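Local coordinates for alpha-L-rhamnosidase (PDB 3W5M), which hydrolyses terminal non-reducing alpha-L-rhamnose residues, releasing L-rhamnose from citrus flavonoids and gum arabic, and binds L-rhamnose through a calcium-dependent carbohydrate-binding module, at residues Y940-R946 against N987-W993; H964-T969 against T981-P985. One frame throughout, in Å; residues are numbered along the deposited sequence. Where two conformers were deposited one is given.

Contact 1 (Y940-R946 against N987-W993)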
ATOM      1  N   TYR A 940      10.778 -18.993  15.409  1.00 24.39           N
ATOM      2  CA  TYR A 940      10.887 -18.921  16.873  1.00 25.67           C
ATOM      3  C   TYR A 940      10.596 -20.256  17.580  1.00 25.93           C
ATOM      4  O   TYR A 940      10.215 -20.266  18.762  1.00 27.75           O
ATOM      5  CB  TYR A 940      10.020 -17.802  17.471  1.00 25.05           C
ATOM      6  CG  TYR A 940      10.448 -16.432  17.051  1.00 25.29           C
ATOM      7  CD1 TYR A 940      10.071 -15.905  15.811  1.00 25.88           C
ATOM      8  CD2 TYR A 940      11.254 -15.655  17.894  1.00 26.90           C
ATOM      9  CE1 TYR A 940      10.496 -14.640  15.406  1.00 28.48           C
ATOM     10  CE2 TYR A 940      11.676 -14.393  17.510  1.00 29.01           C
ATOM     11  CZ  TYR A 940      11.303 -13.889  16.274  1.00 30.21           C
ATOM     12  OH  TYR A 940      11.741 -12.624  15.908  1.00 32.14           O
ATOM     13  N   ARG A 941      10.773 -21.366  16.865  0.50 27.92           N
ATOM     14  CA  ARG A 941      10.753 -22.691  17.493  0.50 30.26           C
ATOM     15  C   ARG A 941      11.766 -22.733  18.640  0.50 29.11           C
ATOM     16  O   ARG A 941      11.557 -23.415  19.649  0.50 29.73           O
ATOM     17  CB  ARG A 941      11.070 -23.789  16.472  0.50 30.98           C
ATOM     18  CG  ARG A 941      10.656 -25.171  16.946  0.50 33.15           C
ATOM     19  CD  ARG A 941       9.239 -25.126  17.506  0.50 33.66           C
ATOM     20  NE  ARG A 941       8.821 -26.398  18.087  0.50 34.86           N
ATOM     21  CZ  ARG A 941       8.376 -27.434  17.383  0.50 35.72           C
ATOM     22  NH1 ARG A 941       8.285 -27.371  16.060  0.50 33.86           N
ATOM     23  NH2 ARG A 941       8.023 -28.543  18.006  0.50 37.67           N
ATOM     24  N   GLN A 942      12.871 -22.019  18.451  1.00 29.00           N
ATOM     25  CA  GLN A 942      13.795 -21.685  19.519  1.00 28.39           C
ATOM     26  C   GLN A 942      13.895 -20.169  19.464  1.00 28.15           C
ATOM     27  O   GLN A 942      14.037 -19.601  18.374  1.00 27.68           O
ATOM     28  CB  GLN A 942      15.199 -22.272  19.286  1.00 28.96           C
ATOM     29  CG  GLN A 942      16.112 -22.042  20.478  1.00 31.45           C
ATOM     30  CD  GLN A 942      17.599 -22.139  20.152  1.00 35.76           C
ATOM     31  OE1 GLN A 942      18.081 -21.602  19.141  1.00 36.29           O
ATOM     32  NE2 GLN A 942      18.338 -22.808  21.025  1.00 35.24           N
ATOM     33  N   VAL A 943      13.792 -19.519  20.621  1.00 24.94           N
ATOM     34  CA  VAL A 943      13.990 -18.071  20.712  1.00 26.46           C
ATOM     35  C   VAL A 943      15.337 -17.778  21.399  1.00 29.10           C
ATOM     36  O   VAL A 943      15.630 -18.356  22.461  1.00 28.65           O
ATOM     37  CB  VAL A 943      12.790 -17.356  21.408  1.00 26.36           C
ATOM     38  CG1 VAL A 943      12.559 -17.874  22.816  1.00 29.24           C
ATOM     39  CG2 VAL A 943      12.963 -15.845  21.415  1.00 25.75           C
ATOM     40  N   VAL A 944      16.160 -16.924  20.788  1.00 26.96           N
ATOM     41  CA  VAL A 944      17.365 -16.439  21.469  1.00 27.36           C
ATOM     42  C   VAL A 944      17.004 -15.167  22.231  1.00 28.05           C
ATOM     43  O   VAL A 944      16.546 -14.175  21.633  1.00 27.05           O
ATOM     44  CB  VAL A 944      18.523 -16.159  20.498  1.00 27.46           C
ATOM     45  CG1 VAL A 944      19.733 -15.632  21.258  1.00 30.38           C
ATOM     46  CG2 VAL A 944      18.889 -17.392  19.689  1.00 28.13           C
ATOM     47  N   ILE A 945      17.160 -15.227  23.553  1.00 28.66           N
ATOM     48  CA  ILE A 945      16.903 -14.113  24.450  1.00 28.27           C
ATOM     49  C   ILE A 945      18.229 -13.555  24.943  1.00 30.45           C
ATOM     50  O   ILE A 945      18.827 -14.058  25.914  1.00 29.54           O
ATOM     51  CB  ILE A 945      15.961 -14.523  25.595  1.00 29.36           C
ATOM     52  CG1 ILE A 945      14.634 -15.012  24.977  1.00 29.55           C
ATOM     53  CG2 ILE A 945      15.782 -13.389  26.581  1.00 27.16           C
ATOM     54  CD1 ILE A 945      13.597 -15.515  25.952  1.00 34.09           C
ATOM     55  N   ARG A 946      18.671 -12.503  24.265  1.00 30.12           N
ATOM     56  CA  ARG A 946      19.989 -11.923  24.494  1.00 31.88           C
ATOM     57  C   ARG A 946      19.896 -10.381  24.554  1.00 32.62           C
ATOM     58  O   ARG A 946      20.328  -9.698  23.621  1.00 34.02           O
ATOM     59  CB  ARG A 946      20.957 -12.410  23.413  1.00 34.22           C
ATOM     60  CG  ARG A 946      22.398 -12.008  23.671  1.00 37.31           C
ATOM     61  CD  ARG A 946      23.376 -12.612  22.685  1.00 39.77           C
ATOM     62  NE  ARG A 946      24.726 -12.328  23.161  1.00 43.58           N
ATOM     63  CZ  ARG A 946      25.852 -12.751  22.598  1.00 44.50           C
ATOM     64  NH1 ARG A 946      25.827 -13.495  21.496  1.00 45.55           N
ATOM     65  NH2 ARG A 946      27.013 -12.412  23.151  1.00 48.63           N
ATOM     66  N   ASN A 987       5.907 -25.819  23.552  1.00 25.78           N
ATOM     67  CA  ASN A 987       6.365 -26.366  22.273  1.00 24.74           C
ATOM     68  C   ASN A 987       7.452 -25.517  21.628  1.00 24.84           C
ATOM     69  O   ASN A 987       7.751 -25.668  20.443  1.00 26.26           O
ATOM     70  CB  ASN A 987       5.191 -26.676  21.282  1.00 25.81           C
ATOM     71  CG  ASN A 987       5.515 -27.847  20.371  1.00 26.34           C
ATOM     72  OD1 ASN A 987       6.162 -28.801  20.809  1.00 28.98           O
ATOM     73  ND2 ASN A 987       5.106 -27.780  19.110  1.00 26.90           N
ATOM     74  N   THR A 988       8.041 -24.612  22.402  1.00 24.91           N
ATOM     75  CA  THR A 988       9.234 -23.884  21.950  1.00 25.49           C
ATOM     76  C   THR A 988      10.247 -23.933  23.085  1.00 24.35           C
ATOM     77  O   THR A 988       9.900 -24.307  24.210  1.00 24.81           O
ATOM     78  CB  THR A 988       8.932 -22.413  21.503  1.00 24.51           C
ATOM     79  OG1 THR A 988       8.801 -21.560  22.635  1.00 24.20           O
ATOM     80  CG2 THR A 988       7.672 -22.327  20.663  1.00 24.43           C
ATOM     81  N   THR A 989      11.495 -23.597  22.789  1.00 25.94           N
ATOM     82  CA  THR A 989      12.527 -23.489  23.818  1.00 28.28           C
ATOM     83  C   THR A 989      13.235 -22.146  23.675  1.00 26.84           C
ATOM     84  O   THR A 989      12.985 -21.400  22.718  1.00 27.81           O
ATOM     85  CB  THR A 989      13.586 -24.586  23.667  1.00 29.52           C
ATOM     86  OG1 THR A 989      14.190 -24.451  22.375  1.00 32.17           O
ATOM     87  CG2 THR A 989      12.984 -25.984  23.845  1.00 31.45           C
ATOM     88  N   ALA A 990      14.121 -21.833  24.616  1.00 27.02           N
ATOM     89  CA  ALA A 990      14.881 -20.592  24.555  1.00 26.16           C
ATOM     90  C   ALA A 990      16.332 -20.808  24.949  1.00 28.98           C
ATOM     91  O   ALA A 990      16.649 -21.725  25.710  1.00 27.51           O
ATOM     92  CB  ALA A 990      14.256 -19.556  25.456  1.00 25.74           C
ATOM     93  N   GLU A 991      17.192 -19.958  24.403  1.00 29.90           N
ATOM     94  CA  GLU A 991      18.556 -19.809  24.875  1.00 31.50           C
ATOM     95  C   GLU A 991      18.670 -18.415  25.468  1.00 31.07           C
ATOM     96  O   GLU A 991      18.445 -17.434  24.780  1.00 29.07           O
ATOM     97  CB  GLU A 991      19.507 -19.971  23.719  1.00 35.37           C
ATOM     98  CG  GLU A 991      20.964 -19.802  24.084  1.00 42.45           C
ATOM     99  CD  GLU A 991      21.837 -19.861  22.852  1.00 49.07           C
ATOM    100  OE1 GLU A 991      21.938 -18.824  22.145  1.00 51.27           O
ATOM    101  OE2 GLU A 991      22.403 -20.945  22.588  1.00 47.58           O
ATOM    102  N   VAL A 992      19.001 -18.337  26.751  1.00 30.68           N
ATOM    103  CA  VAL A 992      18.979 -17.082  27.479  1.00 30.77           C
ATOM    104  C   VAL A 992      20.414 -16.704  27.834  1.00 35.66           C
ATOM    105  O   VAL A 992      21.182 -17.550  28.291  1.00 34.65           O
ATOM    106  CB  VAL A 992      18.108 -17.192  28.737  1.00 30.78           C
ATOM    107  CG1 VAL A 992      18.043 -15.865  29.485  1.00 31.86           C
ATOM    108  CG2 VAL A 992      16.699 -17.641  28.358  1.00 32.47           C
ATOM    109  N   TRP A 993      20.768 -15.447  27.572  1.00 35.29           N
ATOM    110  CA  TRP A 993      22.090 -14.902  27.896  1.00 39.55           C
ATOM    111  C   TRP A 993      21.930 -13.825  28.947  1.00 42.51           C
ATOM    112  O   TRP A 993      21.224 -12.838  28.717  1.00 40.95           O
ATOM    113  CB  TRP A 993      22.722 -14.277  26.670  1.00 35.85           C
ATOM    114  CG  TRP A 993      22.926 -15.198  25.550  1.00 39.09           C
ATOM    115  CD1 TRP A 993      21.965 -15.900  24.870  1.00 38.16           C
ATOM    116  CD2 TRP A 993      24.177 -15.521  24.928  1.00 41.36           C
ATOM    117  NE1 TRP A 993      22.542 -16.644  23.865  1.00 38.62           N
ATOM    118  CE2 TRP A 993      23.897 -16.434  23.876  1.00 40.92           C
ATOM    119  CE3 TRP A 993      25.506 -15.135  25.158  1.00 43.09           C
ATOM    120  CZ2 TRP A 993      24.898 -16.964  23.055  1.00 40.84           C
ATOM    121  CZ3 TRP A 993      26.502 -15.666  24.344  1.00 43.28           C
ATOM    122  CH2 TRP A 993      26.190 -16.574  23.301  1.00 43.11           C
TER
HETATM  123  O   HOH W   1       9.571 -19.158  21.254  1.00 30.54           O
HETATM  124  O   HOH W   2       8.806 -29.276  20.688  1.00 35.90           O
HETATM  125  O   HOH W   3      17.445 -23.870  23.992  1.00 48.46           O
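With CG anti to the backbone N (chi1 -172°) and the chain extended as far as NE, R946 reaches along the indole of W993. The guanidinium lies flat on the ring, planes 10° apart, and its CZ stands 3.5 Å from W993 CZ3; nearer the backbone, R946 CD makes a CH-pi contact over the five-membered ring. Arginine suits this place because its methylenes and its cation can both cover an indole, while NH2 still forms a salt bridge with D1014. The edge of the same indole is used too: W993 NE1 donates to E991 OE1 at 2.8 Å.

The backbones that carry them are two parallel strands, 942-945 and 989-993, paired in one sheet of the C-terminal beta-sandwich. Backbone bonds alternate from T989 N to R941 O, through V943 and E991, to W993 N and I945 O (2.9 Å). V943, I945, A990 and V992 occupy the buried face; the small A990 CB is met by V943 CG1 at 3.6 Å and by I945 CD1.

At the other end R941, in one of its two conformers, bends at chi2 (47°), bringing NE to N987 O at 2.7 Å in a weak, bent hydrogen bond, and a water then joins R941 NH2 to N987 OD1; this grip is tentative. D68 O and S70 OG accept from N987 ND2.

Contact 2 (H964-T969 against T981-P985)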
ATOM      1  N   HIS A 964       3.467 -19.386  17.742  1.00 20.77           N
ATOM      2  CA  HIS A 964       3.322 -20.319  18.857  1.00 22.22           C
ATOM      3  C   HIS A 964       2.671 -19.662  20.087  1.00 21.67           C
ATOM      4  O   HIS A 964       2.372 -20.344  21.052  1.00 20.24           O
ATOM      5  CB  HIS A 964       4.673 -20.900  19.236  1.00 21.90           C
ATOM      6  CG  HIS A 964       5.307 -21.699  18.136  1.00 25.56           C
ATOM      7  ND1 HIS A 964       5.020 -23.029  17.925  1.00 28.04           N
ATOM      8  CD2 HIS A 964       6.229 -21.363  17.204  1.00 27.13           C
ATOM      9  CE1 HIS A 964       5.732 -23.477  16.902  1.00 29.04           C
ATOM     10  NE2 HIS A 964       6.465 -22.482  16.437  1.00 30.68           N
ATOM     11  N   GLY A 965       2.455 -18.348  20.028  1.00 21.62           N
ATOM     12  CA  GLY A 965       1.885 -17.579  21.152  1.00 22.96           C
ATOM     13  C   GLY A 965       2.874 -16.522  21.645  1.00 22.93           C
ATOM     14  O   GLY A 965       3.952 -16.312  21.035  1.00 22.80           O
ATOM     15  N   PRO A 966       2.543 -15.854  22.762  1.00 25.07           N
ATOM     16  CA  PRO A 966       3.372 -14.703  23.163  1.00 25.73           C
ATOM     17  C   PRO A 966       4.786 -15.069  23.648  1.00 25.79           C
ATOM     18  O   PRO A 966       4.980 -16.032  24.401  1.00 25.44           O
ATOM     19  CB  PRO A 966       2.537 -14.017  24.258  1.00 27.97           C
ATOM     20  CG  PRO A 966       1.646 -15.088  24.793  1.00 28.08           C
ATOM     21  CD  PRO A 966       1.422 -16.096  23.690  1.00 26.00           C
ATOM     22  N   VAL A 967       5.759 -14.312  23.161  1.00 24.15           N
ATOM     23  CA  VAL A 967       7.124 -14.379  23.639  1.00 25.21           C
ATOM     24  C   VAL A 967       7.377 -13.032  24.310  1.00 25.56           C
ATOM     25  O   VAL A 967       7.382 -12.003  23.642  1.00 24.06           O
ATOM     26  CB  VAL A 967       8.111 -14.633  22.498  1.00 24.87           C
ATOM     27  CG1 VAL A 967       9.549 -14.586  23.009  1.00 27.49           C
ATOM     28  CG2 VAL A 967       7.818 -16.000  21.886  1.00 25.47           C
ATOM     29  N   SER A 968       7.545 -13.034  25.635  1.00 26.31           N
ATOM     30  CA  SER A 968       7.718 -11.782  26.377  1.00 27.69           C
ATOM     31  C   SER A 968       9.048 -11.690  27.104  1.00 29.49           C
ATOM     32  O   SER A 968       9.611 -12.709  27.510  1.00 27.94           O
ATOM     33  CB  SER A 968       6.583 -11.584  27.370  1.00 28.80           C
ATOM     34  OG  SER A 968       5.351 -11.664  26.673  1.00 33.58           O
ATOM     35  N   THR A 969       9.545 -10.460  27.237  1.00 29.58           N
ATOM     36  CA  THR A 969      10.747 -10.161  28.017  1.00 31.42           C
ATOM     37  C   THR A 969      10.524  -8.904  28.855  1.00 33.48           C
ATOM     38  O   THR A 969       9.738  -8.034  28.492  1.00 32.39           O
ATOM     39  CB  THR A 969      12.017  -9.934  27.163  1.00 32.02           C
ATOM     40  OG1 THR A 969      11.816  -8.827  26.266  1.00 36.43           O
ATOM     41  CG2 THR A 969      12.406 -11.177  26.382  1.00 32.52           C
ATOM     42  N   THR A 981      12.923 -11.286  33.433  1.00 32.88           N
ATOM     43  CA  THR A 981      11.863 -12.292  33.410  1.00 32.50           C
ATOM     44  C   THR A 981      11.503 -12.517  31.939  1.00 33.51           C
ATOM     45  O   THR A 981      11.722 -11.644  31.090  1.00 29.32           O
ATOM     46  CB  THR A 981      10.602 -11.873  34.194  1.00 34.20           C
ATOM     47  OG1 THR A 981      10.163 -10.589  33.742  1.00 35.66           O
ATOM     48  CG2 THR A 981      10.864 -11.810  35.711  1.00 33.44           C
ATOM     49  N   CYS A 982      10.980 -13.692  31.627  1.00 30.37           N
ATOM     50  CA  CYS A 982      10.516 -13.928  30.277  1.00 32.33           C
ATOM     51  C   CYS A 982       9.438 -14.972  30.273  1.00 33.17           C
ATOM     52  O   CYS A 982       9.259 -15.712  31.248  1.00 33.00           O
ATOM     53  CB  CYS A 982      11.685 -14.281  29.337  1.00 32.59           C
ATOM     54  SG  CYS A 982      12.641 -15.745  29.789  1.00 40.03           S
ATOM     55  N   SER A 983       8.679 -14.988  29.186  1.00 32.19           N
ATOM     56  CA  SER A 983       7.609 -15.948  28.991  1.00 30.74           C
ATOM     57  C   SER A 983       7.862 -16.570  27.622  1.00 28.53           C
ATOM     58  O   SER A 983       8.031 -15.854  26.635  1.00 28.02           O
ATOM     59  CB  SER A 983       6.241 -15.257  29.088  1.00 30.57           C
ATOM     60  OG  SER A 983       5.176 -16.186  28.963  1.00 31.74           O
ATOM     61  N   VAL A 984       7.948 -17.900  27.597  1.00 26.36           N
ATOM     62  CA  VAL A 984       8.297 -18.692  26.415  1.00 25.62           C
ATOM     63  C   VAL A 984       7.159 -19.695  26.217  1.00 25.26           C
ATOM     64  O   VAL A 984       6.785 -20.401  27.158  1.00 25.30           O
ATOM     65  CB  VAL A 984       9.640 -19.444  26.619  1.00 26.31           C
ATOM     66  CG1 VAL A 984       9.953 -20.363  25.450  1.00 25.42           C
ATOM     67  CG2 VAL A 984      10.779 -18.452  26.804  1.00 27.59           C
ATOM     68  N   PRO A 985       6.558 -19.742  25.018  1.00 24.90           N
ATOM     69  CA  PRO A 985       5.363 -20.582  24.883  1.00 23.86           C
ATOM     70  C   PRO A 985       5.618 -22.093  24.775  1.00 24.92           C
ATOM     71  O   PRO A 985       6.666 -22.536  24.265  1.00 22.95           O
ATOM     72  CB  PRO A 985       4.706 -20.072  23.581  1.00 25.18           C
ATOM     73  CG  PRO A 985       5.772 -19.349  22.862  1.00 25.72           C
ATOM     74  CD  PRO A 985       6.752 -18.847  23.864  1.00 24.77           C
TER
HETATM   75  O   HOH W   4       4.536 -17.585  26.485  1.00 28.58           O
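P985 lays its ring against the turn and strand from H964 to V967. Its CB lies 3.5 Å from H964 O; CG, the next atom, is 3.7 Å from P966 O and also faces H964 CB. CD, which closes the ring onto the backbone N, shares that neighbour, coming to 3.4 Å from P966 O, and packs against V967 CG2 at 3.6 Å as well. The valine methyl reaches the proline because CG2 stands anti to the carbonyl carbon, beside the backbone N, while CG1 (chi1 175°) takes the position anti to that N. A rigid ring without an N-H suits the point where strand pairing stops: it fills the side of the chain with carbon and asks for no backbone acceptor.

Farther along, strands 965-969 and 981-984 run antiparallel as parts of a beta hairpin. S968 and S983 form a hydrogen-bonded pair, with S968 N to S983 O and S983 N to S968 O both at 3.0 Å. T969 and C982 follow as a non-hydrogen-bonded pair on the buried face, where T969 CG2 and C982 CB approach to 4.3 Å.

The two serine CB atoms are neighbours on the other face, but their hydroxyls part: S968 OG bonds to T959 OG1, whereas S983 OG meets a water that donates to P966 O at 2.6 Å. In this register P966 O would next face the backbone N of P985, which has no N-H to give, so that carbonyl accepts a hydrogen bond from the water instead, and the hairpin passes from regular backbone pairing to carbon packing with a solvent bridge.

In the fold
Contacts 1 and 2 lie in the two facing sheets of the C-terminal beta-sandwich, their centres about 9 Å apart. The chain passes from the 981-985 segment of contact 2 almost directly into 987-993 of contact 1, so it crosses from one sheet to the other over a very short turn, where T988 OG1 bonds to P985 O. Side chains close the interior: A990 CB is 3.9 Å from V984 CG2, and I945 CD1 is 4.0 Å from C982 SG. At the end of the sandwich H964 packs against both T988 and R941, with T988 CG2 3.5 Å from H964 CG. Both contacts lie away from the probable catalytic residues, the rhamnose-binding sites and the calcium site.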